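Long-range contacts in uncharacterized protein (Bacteroides vulgatus, PDB 4QB7), which is probably a component of the tip of a fimbrium, a filamentous surface appendage that mediates cell adhesion and biofilm formation: residues Leu140-His145 and Ser165-Gln170; Thr200-Lys205 and Ile271-Lys276; Ile289-Val294 and Thr308-Ser313. All blocks are in the same frame, centred on the assembly; numbering follows the deposited sequence.

Contact 1 (Leu140-His145 and Ser165-Gln170); sequences LVTDCH and SHVLTQ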
loop_
_atom_site.group_PDB
_atom_site.type_symbol
_atom_site.label_atom_id
_atom_site.label_comp_id
_atom_site.label_asym_id
_atom_site.label_seq_id
_atom_site.Cartn_x
_atom_site.Cartn_y
_atom_site.Cartn_z
ATOM N N LEU A 140 -2.801 -4.283 -1.219
ATOM C CA LEU A 140 -2.842 -5.243 -2.313
ATOM C C LEU A 140 -1.531 -5.988 -2.412
ATOM O O LEU A 140 -0.480 -5.379 -2.623
ATOM C CB LEU A 140 -3.177 -4.555 -3.656
ATOM C CG LEU A 140 -3.257 -5.469 -4.899
ATOM C CD1 LEU A 140 -4.466 -6.390 -4.844
ATOM C CD2 LEU A 140 -3.215 -4.662 -6.181
ATOM N N VAL A 141 -1.603 -7.320 -2.268
ATOM C CA VAL A 141 -0.438 -8.191 -2.362
ATOM C C VAL A 141 -0.639 -9.137 -3.530
ATOM O O VAL A 141 -1.771 -9.508 -3.851
ATOM C CB VAL A 141 -0.079 -8.945 -1.043
ATOM C CG1 VAL A 141 0.274 -7.990 0.075
ATOM C CG2 VAL A 141 -1.164 -9.908 -0.608
ATOM N N THR A 142 0.440 -9.494 -4.208
ATOM C CA THR A 142 0.328 -10.436 -5.321
ATOM C C THR A 142 1.451 -11.427 -5.273
ATOM O O THR A 142 2.460 -11.217 -4.600
ATOM C CB THR A 142 0.304 -9.772 -6.708
ATOM O OG1 THR A 142 1.643 -9.383 -7.049
ATOM C CG2 THR A 142 -0.678 -8.624 -6.806
ATOM N N ASP A 143 1.278 -12.489 -6.030
ATOM C CA ASP A 143 2.257 -13.526 -6.185
ATOM C C ASP A 143 2.332 -13.931 -7.651
ATOM O O ASP A 143 1.374 -14.476 -8.189
ATOM C CB ASP A 143 1.923 -14.723 -5.290
ATOM C CG ASP A 143 2.991 -15.789 -5.312
ATOM O OD1 ASP A 143 3.951 -15.652 -6.103
ATOM O OD2 ASP A 143 2.853 -16.774 -4.572
ATOM N N CYS A 144 3.472 -13.644 -8.281
ATOM C CA CYS A 144 3.778 -14.031 -9.650
ATOM C C CYS A 144 5.248 -14.509 -9.740
ATOM O O CYS A 144 5.883 -14.392 -10.789
ATOM C CB CYS A 144 3.462 -12.916 -10.643
ATOM S SG CYS A 144 4.382 -11.382 -10.380
ATOM N N HIS A 145 5.762 -15.123 -8.639
ATOM C CA HIS A 145 7.126 -15.649 -8.616
ATOM C C HIS A 145 7.166 -16.983 -9.411
ATOM O O HIS A 145 6.150 -17.686 -9.534
ATOM C CB HIS A 145 7.743 -15.713 -7.186
ATOM C CG HIS A 145 7.328 -16.838 -6.282
ATOM N ND1 HIS A 145 6.034 -16.941 -5.785
ATOM C CD2 HIS A 145 8.092 -17.782 -5.680
ATOM C CE1 HIS A 145 6.032 -17.982 -4.966
ATOM N NE2 HIS A 145 7.250 -18.512 -4.854
ATOM N N SER A 165 3.922 -10.479 -2.289
ATOM C CA SER A 165 4.708 -9.242 -2.284
ATOM C C SER A 165 3.787 -8.049 -2.275
ATOM O O SER A 165 2.718 -8.111 -2.871
ATOM C CB SER A 165 5.617 -9.186 -3.506
ATOM O OG SER A 165 6.808 -9.921 -3.289
ATOM N N HIS A 166 4.191 -6.965 -1.602
ATOM C CA HIS A 166 3.419 -5.709 -1.551
ATOM C C HIS A 166 3.708 -4.922 -2.826
ATOM O O HIS A 166 4.866 -4.550 -3.088
ATOM C CB HIS A 166 3.757 -4.917 -0.296
ATOM C CG HIS A 166 3.424 -5.643 0.977
ATOM N ND1 HIS A 166 2.157 -5.588 1.534
ATOM C CD2 HIS A 166 4.211 -6.395 1.774
ATOM C CE1 HIS A 166 2.215 -6.307 2.642
ATOM N NE2 HIS A 166 3.429 -6.814 2.828
ATOM N N VAL A 167 2.681 -4.773 -3.681
ATOM C CA VAL A 167 2.842 -4.167 -5.006
ATOM C C VAL A 167 2.516 -2.662 -5.014
ATOM O O VAL A 167 2.673 -2.006 -6.046
ATOM C CB VAL A 167 2.038 -4.938 -6.070
ATOM C CG1 VAL A 167 2.523 -6.384 -6.148
ATOM C CG2 VAL A 167 0.531 -4.872 -5.808
ATOM N N LEU A 168 2.093 -2.116 -3.870
ATOM C CA LEU A 168 1.780 -0.689 -3.720
ATOM C C LEU A 168 2.958 0.036 -3.036
ATOM O O LEU A 168 4.014 -0.568 -2.813
ATOM C CB LEU A 168 0.494 -0.529 -2.858
ATOM C CG LEU A 168 -0.799 -1.125 -3.361
ATOM C CD1 LEU A 168 -1.900 -0.886 -2.379
ATOM C CD2 LEU A 168 -1.188 -0.554 -4.704
ATOM N N THR A 169 2.777 1.328 -2.718
ATOM C CA THR A 169 3.750 2.089 -1.952
ATOM C C THR A 169 3.118 2.368 -0.581
ATOM O O THR A 169 1.905 2.631 -0.485
ATOM C CB THR A 169 4.247 3.341 -2.689
ATOM O OG1 THR A 169 5.395 3.823 -2.006
ATOM C CG2 THR A 169 3.227 4.441 -2.774
ATOM N N GLN A 170 3.913 2.254 0.474
ATOM C CA GLN A 170 3.419 2.582 1.803
ATOM C C GLN A 170 3.987 3.916 2.309
ATOM O O GLN A 170 5.195 4.138 2.201
ATOM C CB GLN A 170 3.759 1.486 2.809
ATOM C CG GLN A 170 2.958 1.650 4.089
ATOM C CD GLN A 170 3.410 0.761 5.195
ATOM O OE1 GLN A 170 3.546 1.183 6.334
ATOM N NE2 GLN A 170 3.611 -0.498 4.919
HETATM O O HOH W 1 0.862 -3.402 -1.323
#
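Val141 and His166 form an antiparallel non-hydrogen-bonded pair, CA to CA 4.7 Å, and Thr142 and Ser165 beside them form the hydrogen-bonded one, closed by Thr142 N to Ser165 O at 3.0 Å and Ser165 N to Thr142 O at 2.8 Å. Past the strand pairing, Val167 N makes a weak bond to Leu140 O, and a water donates to that same carbonyl while accepting from Leu168 N. Val141 and His166 lie side by side and point the same way, Val141 CG1 meeting the imidazole obliquely, 3.4 Å from His166 ND1. That nitrogen is hydrogen-bonded to Asp139, and Trp347 stacks on the ring. Strand 141-143 runs between strand 159-178 and strand 90-97 in the large mixed sheet of this fimbrillin-like protein. Val167 sits where strand 159-178 is interrupted and sends its two methyls to different residues. CG1, anti to the carbonyl carbon (chi1 -60°), lies 3.3 Å from Thr142 OG1, which is hydrogen-bonded to Tyr208; the threonine side chain crosses the valine at about a right angle. Val167 CG2 packs obliquely against Leu140 CD2 at 3.8 Å. Farther along, Leu168 CD1 rests on Leu140 CB at 4.1 Å.

Contact 2 (Thr200-Lys205 and Ile271-Lys276); sequences TTLYNK and IPVNNK. With SO4 (sulfate ion), chain Q.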
loop_
_atom_site.group_PDB
_atom_site.type_symbol
_atom_site.label_atom_id
_atom_site.label_comp_id
_atom_site.label_asym_id
_atom_site.label_seq_id
_atom_site.Cartn_x
_atom_site.Cartn_y
_atom_site.Cartn_z
ATOM N N THR A 200 -1.134 15.061 -13.166
ATOM C CA THR A 200 -0.905 13.883 -14.027
ATOM C C THR A 200 0.238 12.989 -13.494
ATOM O O THR A 200 0.987 12.432 -14.295
ATOM C CB THR A 200 -0.633 14.322 -15.504
ATOM O OG1 THR A 200 0.390 15.326 -15.552
ATOM C CG2 THR A 200 -1.873 14.825 -16.215
ATOM N N THR A 201 0.317 12.779 -12.161
ATOM C CA THR A 201 1.409 12.022 -11.538
ATOM C C THR A 201 0.953 10.763 -10.794
ATOM O O THR A 201 1.517 9.703 -11.027
ATOM C CB THR A 201 2.181 12.957 -10.567
ATOM O OG1 THR A 201 2.609 14.122 -11.274
ATOM C CG2 THR A 201 3.379 12.289 -9.917
ATOM N N LEU A 202 0.003 10.896 -9.866
ATOM C CA LEU A 202 -0.477 9.841 -8.978
ATOM C C LEU A 202 -1.791 9.240 -9.461
ATOM O O LEU A 202 -2.814 9.925 -9.470
ATOM C CB LEU A 202 -0.636 10.397 -7.542
ATOM C CG LEU A 202 -0.844 9.384 -6.418
ATOM C CD1 LEU A 202 0.359 8.464 -6.268
ATOM C CD2 LEU A 202 -1.125 10.072 -5.112
ATOM N N TYR A 203 -1.769 7.939 -9.804
ATOM C CA TYR A 203 -2.966 7.237 -10.251
ATOM C C TYR A 203 -3.898 6.962 -9.096
ATOM O O TYR A 203 -3.435 6.599 -8.002
ATOM C CB TYR A 203 -2.617 5.869 -10.897
ATOM C CG TYR A 203 -1.812 5.897 -12.175
ATOM C CD1 TYR A 203 -2.050 6.857 -13.151
ATOM C CD2 TYR A 203 -0.874 4.903 -12.454
ATOM C CE1 TYR A 203 -1.323 6.880 -14.336
ATOM C CE2 TYR A 203 -0.130 4.922 -13.637
ATOM C CZ TYR A 203 -0.361 5.915 -14.572
ATOM O OH TYR A 203 0.354 5.972 -15.743
ATOM N N ASN A 204 -5.214 7.041 -9.354
ATOM C CA ASN A 204 -6.182 6.619 -8.350
ATOM C C ASN A 204 -6.755 5.281 -8.807
ATOM O O ASN A 204 -7.286 4.532 -8.001
ATOM C CB ASN A 204 -7.261 7.663 -8.093
ATOM C CG ASN A 204 -8.228 7.819 -9.209
ATOM O OD1 ASN A 204 -7.855 7.920 -10.370
ATOM N ND2 ASN A 204 -9.494 7.750 -8.880
ATOM N N LYS A 205 -6.609 4.975 -10.109
ATOM C CA LYS A 205 -7.059 3.739 -10.738
ATOM C C LYS A 205 -5.987 3.317 -11.742
ATOM O O LYS A 205 -5.497 4.171 -12.474
ATOM C CB LYS A 205 -8.438 3.946 -11.395
ATOM C CG LYS A 205 -9.236 2.655 -11.521
ATOM C CD LYS A 205 -10.524 2.829 -12.330
ATOM C CE LYS A 205 -11.435 1.625 -12.242
ATOM N NZ LYS A 205 -12.737 1.885 -12.905
ATOM N N ILE A 271 -1.149 3.437 -5.245
ATOM C CA ILE A 271 -0.618 2.919 -6.506
ATOM C C ILE A 271 0.728 3.677 -6.650
ATOM O O ILE A 271 0.758 4.911 -6.461
ATOM C CB ILE A 271 -1.584 3.097 -7.707
ATOM C CG1 ILE A 271 -2.891 2.314 -7.498
ATOM C CG2 ILE A 271 -0.911 2.665 -9.007
ATOM C CD1 ILE A 271 -4.013 2.750 -8.325
ATOM N N PRO A 272 1.863 2.957 -6.821
ATOM C CA PRO A 272 3.165 3.648 -6.844
ATOM C C PRO A 272 3.339 4.581 -8.045
ATOM O O PRO A 272 2.574 4.507 -9.023
ATOM C CB PRO A 272 4.170 2.487 -6.880
ATOM C CG PRO A 272 3.438 1.382 -7.513
ATOM C CD PRO A 272 2.024 1.503 -7.044
ATOM N N VAL A 273 4.333 5.468 -7.968
ATOM C CA VAL A 273 4.649 6.368 -9.082
ATOM C C VAL A 273 5.846 5.739 -9.815
ATOM O O VAL A 273 6.843 5.396 -9.175
ATOM C CB VAL A 273 4.914 7.842 -8.634
ATOM C CG1 VAL A 273 5.305 8.703 -9.818
ATOM C CG2 VAL A 273 3.688 8.435 -7.950
ATOM N N ASN A 274 5.734 5.554 -11.135
ATOM C CA ASN A 274 6.785 4.979 -11.985
ATOM C C ASN A 274 7.324 3.665 -11.435
ATOM O O ASN A 274 8.531 3.416 -11.486
ATOM C CB ASN A 274 7.923 5.972 -12.197
ATOM C CG ASN A 274 7.492 7.177 -12.960
ATOM O OD1 ASN A 274 6.779 7.086 -13.964
ATOM N ND2 ASN A 274 7.897 8.332 -12.479
ATOM N N ASN A 275 6.411 2.826 -10.917
ATOM C CA ASN A 275 6.710 1.534 -10.340
ATOM C C ASN A 275 7.832 1.629 -9.302
ATOM O O ASN A 275 7.665 2.335 -8.312
ATOM C CB ASN A 275 7.020 0.493 -11.420
ATOM C CG ASN A 275 5.776 0.091 -12.157
ATOM O OD1 ASN A 275 4.947 -0.651 -11.640
ATOM N ND2 ASN A 275 5.562 0.669 -13.326
ATOM N N LYS A 276 8.946 0.889 -9.487
ATOM C CA LYS A 276 10.014 0.834 -8.477
ATOM C C LYS A 276 10.950 2.074 -8.497
ATOM O O LYS A 276 11.788 2.224 -7.601
ATOM C CB LYS A 276 10.801 -0.483 -8.618
ATOM C CG LYS A 276 10.328 -1.522 -7.590
ATOM C CD LYS A 276 10.489 -2.982 -8.028
ATOM C CE LYS A 276 9.864 -3.961 -7.037
ATOM N NZ LYS A 276 10.081 -5.384 -7.434
HETATM S S SO4 Q . 2.191 3.797 -17.992
HETATM O O1 SO4 Q . 3.152 4.897 -18.183
HETATM O O2 SO4 Q . 1.084 3.900 -18.955
HETATM O O3 SO4 Q . 2.886 2.518 -18.178
HETATM O O4 SO4 Q . 1.682 3.867 -16.627
HETATM O O HOH W 2 0.889 6.631 -9.779
HETATM O O HOH W 3 -1.862 6.160 -5.953
#
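A water between Tyr203 and Pro272 is gripped by three backbone groups: it accepts from Tyr203 N at 3.0 Å, donates to Pro272 O at 2.8 Å and makes a weak bond to Thr201 O. Another water donates to two carbonyls, 2.6 Å from Tyr203 O and 2.9 Å from Ile271 O. No direct hydrogen bond joins the two segments. The side-chain contacts are made largely by methyl groups, some against backbone carbonyls. Ile271 CG2, anti to its own backbone N, comes to Tyr203 CB and to CD2 at the ring edge, the two side chains crossing at about a right angle. Its other branch carries CD1 to the backbone at the corner the chain turns, 3.7 Å from Asn204 O. Leu202 also crosses Val273 at about a right angle, its CD1 reaching Val273 CG2 at 3.7 Å, while Val273 CG1 lies near Thr201 CG2. At the far end of its ring, Tyr203 OH donates to O4 of a sulfate, probably from the crystallisation liquor. The loop after strand 259-270 is therefore joined to the chain around Tyr203, on strand 203-209 of a different sheet, by methyl packing and bridging water: water gives the carbonyls of Tyr203, Ile271 and Pro272 and the N-H of Tyr203 a partner without strand pairing.

Contact 3 (Ile289-Val294 and Thr308-Ser313); sequences INYDIV and TNKEVS. With SO4 (sulfate ion), chain J; SO4 (sulfate ion), chain K.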
loop_
_atom_site.group_PDB
_atom_site.type_symbol
_atom_site.label_atom_id
_atom_site.label_comp_id
_atom_site.label_asym_id
_atom_site.label_seq_id
_atom_site.Cartn_x
_atom_site.Cartn_y
_atom_site.Cartn_z
ATOM N N ILE A 289 0.773 21.512 4.950
ATOM C CA ILE A 289 0.713 21.330 6.397
ATOM C C ILE A 289 0.196 22.584 7.097
ATOM O O ILE A 289 0.406 23.718 6.620
ATOM C CB ILE A 289 2.092 20.877 6.939
ATOM C CG1 ILE A 289 1.978 20.272 8.363
ATOM C CG2 ILE A 289 3.154 21.976 6.815
ATOM C CD1 ILE A 289 3.209 19.529 8.894
ATOM N N ASN A 290 -0.524 22.352 8.227
ATOM C CA ASN A 290 -1.091 23.380 9.118
ATOM C C ASN A 290 -0.530 23.169 10.508
ATOM O O ASN A 290 -0.548 22.047 10.998
ATOM C CB ASN A 290 -2.618 23.283 9.155
ATOM C CG ASN A 290 -3.331 23.574 7.873
ATOM O OD1 ASN A 290 -2.742 23.718 6.802
ATOM N ND2 ASN A 290 -4.643 23.708 7.965
ATOM N N TYR A 291 -0.003 24.193 11.132
ATOM C CA TYR A 291 0.583 24.055 12.468
ATOM C C TYR A 291 0.514 25.372 13.223
ATOM O O TYR A 291 0.423 26.443 12.617
ATOM C CB TYR A 291 2.034 23.503 12.435
ATOM C CG TYR A 291 3.012 24.316 11.623
ATOM C CD1 TYR A 291 3.075 24.186 10.239
ATOM C CD2 TYR A 291 3.908 25.188 12.240
ATOM C CE1 TYR A 291 3.993 24.916 9.483
ATOM C CE2 TYR A 291 4.821 25.936 11.493
ATOM C CZ TYR A 291 4.861 25.793 10.113
ATOM O OH TYR A 291 5.755 26.501 9.353
ATOM N N ASP A 292 0.502 25.265 14.561
ATOM C CA ASP A 292 0.421 26.376 15.513
ATOM C C ASP A 292 1.641 26.404 16.386
ATOM O O ASP A 292 2.039 25.359 16.899
ATOM C CB ASP A 292 -0.844 26.208 16.380
ATOM C CG ASP A 292 -2.153 26.245 15.603
ATOM O OD1 ASP A 292 -2.196 26.903 14.538
ATOM O OD2 ASP A 292 -3.149 25.650 16.083
ATOM N N ILE A 293 2.267 27.580 16.530
ATOM C CA ILE A 293 3.424 27.798 17.414
ATOM C C ILE A 293 2.881 28.566 18.599
ATOM O O ILE A 293 2.462 29.713 18.451
ATOM C CB ILE A 293 4.631 28.475 16.724
ATOM C CG1 ILE A 293 4.983 27.741 15.395
ATOM C CG2 ILE A 293 5.854 28.537 17.698
ATOM C CD1 ILE A 293 5.892 28.520 14.510
ATOM N N VAL A 294 2.761 27.884 19.740
ATOM C CA VAL A 294 2.108 28.411 20.943
ATOM C C VAL A 294 3.125 28.798 21.978
ATOM O O VAL A 294 3.873 27.943 22.429
ATOM C CB VAL A 294 1.118 27.345 21.502
ATOM C CG1 VAL A 294 0.414 27.834 22.765
ATOM C CG2 VAL A 294 0.114 26.932 20.443
ATOM N N THR A 308 -1.130 27.906 8.004
ATOM C CA THR A 308 -1.929 26.905 7.302
ATOM C C THR A 308 -1.595 26.883 5.808
ATOM O O THR A 308 -1.155 27.888 5.277
ATOM C CB THR A 308 -3.455 27.074 7.512
ATOM O OG1 THR A 308 -3.970 28.195 6.777
ATOM C CG2 THR A 308 -3.853 27.091 8.969
ATOM N N ASN A 309 -1.839 25.738 5.135
ATOM C CA ASN A 309 -1.654 25.510 3.700
ATOM C C ASN A 309 -0.196 25.766 3.280
ATOM O O ASN A 309 0.057 26.196 2.156
ATOM C CB ASN A 309 -2.664 26.346 2.860
ATOM C CG ASN A 309 -2.974 25.802 1.466
ATOM O OD1 ASN A 309 -3.132 24.583 1.246
ATOM N ND2 ASN A 309 -3.134 26.709 0.494
ATOM N N LYS A 310 0.764 25.461 4.176
ATOM C CA LYS A 310 2.202 25.592 3.926
ATOM C C LYS A 310 2.668 24.381 3.080
ATOM O O LYS A 310 2.524 23.221 3.459
ATOM C CB LYS A 310 2.977 25.727 5.258
ATOM C CG LYS A 310 4.490 25.542 5.206
ATOM C CD LYS A 310 5.209 26.577 4.343
ATOM C CE LYS A 310 6.603 26.879 4.826
ATOM N NZ LYS A 310 6.582 27.599 6.134
ATOM N N GLU A 311 3.186 24.685 1.905
ATOM C CA GLU A 311 3.665 23.738 0.916
ATOM C C GLU A 311 5.004 23.155 1.334
ATOM O O GLU A 311 5.909 23.878 1.773
ATOM C CB GLU A 311 3.793 24.456 -0.420
ATOM C CG GLU A 311 3.880 23.526 -1.594
ATOM C CD GLU A 311 4.081 24.256 -2.900
ATOM O OE1 GLU A 311 5.256 24.514 -3.259
ATOM O OE2 GLU A 311 3.063 24.532 -3.581
ATOM N N VAL A 312 5.107 21.832 1.216
ATOM C CA VAL A 312 6.292 21.042 1.527
ATOM C C VAL A 312 6.480 20.079 0.356
ATOM O O VAL A 312 5.634 19.216 0.160
ATOM C CB VAL A 312 6.151 20.315 2.891
ATOM C CG1 VAL A 312 7.321 19.389 3.150
ATOM C CG2 VAL A 312 5.996 21.288 4.030
ATOM N N SER A 313 7.538 20.258 -0.453
ATOM C CA SER A 313 7.801 19.381 -1.592
ATOM C C SER A 313 8.405 18.071 -1.133
ATOM O O SER A 313 9.316 18.077 -0.302
ATOM C CB SER A 313 8.740 20.047 -2.595
ATOM O OG SER A 313 8.076 20.988 -3.425
HETATM S S SO4 J . 8.342 28.759 10.758
HETATM O O1 SO4 J . 8.998 28.595 12.055
HETATM O O2 SO4 J . 8.424 30.173 10.379
HETATM O O3 SO4 J . 8.980 27.903 9.744
HETATM O O4 SO4 J . 6.945 28.384 10.854
HETATM S S SO4 K . -6.443 23.362 10.935
HETATM O O1 SO4 K . -5.654 23.949 11.957
HETATM O O2 SO4 K . -6.908 24.432 10.080
HETATM O O3 SO4 K . -5.592 22.488 10.186
HETATM O O4 SO4 K . -7.578 22.605 11.539
#
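Ile289 and Lys310 form an antiparallel hydrogen-bonded pair, with Ile289 N to Lys310 O at 2.9 Å and Lys310 N to Ile289 O at 3.0 Å. Asn309 faces Ile289 as well, which makes a G1 beta bulge; its positive phi of 58° belongs to the corner the chain turns here.

The packed side holds the buried Ile289, Tyr291 and Val312. Ile289 CG2 meets Val312 CG2 obliquely at 4.0 Å and lies about as far from Lys310 CB. Lys310 CG comes to the edge of the Tyr291 ring, and the lysine chain, bent at chi2 and chi4, ends in a hydrogen bond from NZ to Ile336 O. Tyr291 meets a sulfate at its hydroxyl end, OH donating to O4.

The open side is that of Asn290, Thr308 and Asn309. The Asn290 side chain bonds to the backbone at the corner: OD1 accepts from Asn309 N at 2.8 Å in a nearly straight bond, 173° at the hydrogen, although the N-H comes from well above the amide's carbonyl plane. Thr308 crosses the same amide obliquely, its CB 3.5 Å from Asn290 CG and its methyl close by. Asn290 ND2 donates to O3 of a second sulfate at 2.7 Å and more weakly to its O2, so the two ends of a single amide serve the bulge and an anion. Both sulfates probably come from the crystallisation liquor.

Strands 286-296 and 301-313 are the arms of a beta hairpin. Strand 186-196 pairs with 286-296, Thr191 and Gly192 bonding to Asn290, while Ile338 of strand 338-346 packs against Ile289, Tyr291 and Val312, and Val340 of that strand against Val312.

Contacts 1 and 2 adjoin, their centres 14 Å apart: Leu168 and Thr169 pack on Ile271 and Pro272, where strand 259-270, a partner of strand 159-178, runs out into its loop. Contact 1 is the buried one, near the chain's centre and held by strand pairing within one sheet. Contact 2, partly buried, joins that sheet's outgoing loop to another sheet and relies on water and methyl groups. Contact 3 stands apart, about 12 Å from contact 2 at the nearest atoms, in a third sheet far from the chain's centre. Like contact 1 it pairs antiparallel strands, but in contact 3 the amide of Asn290 binds the backbone, and sulfates meet Asn290 and the hydroxyl of Tyr291, as one meets Tyr203 in contact 2.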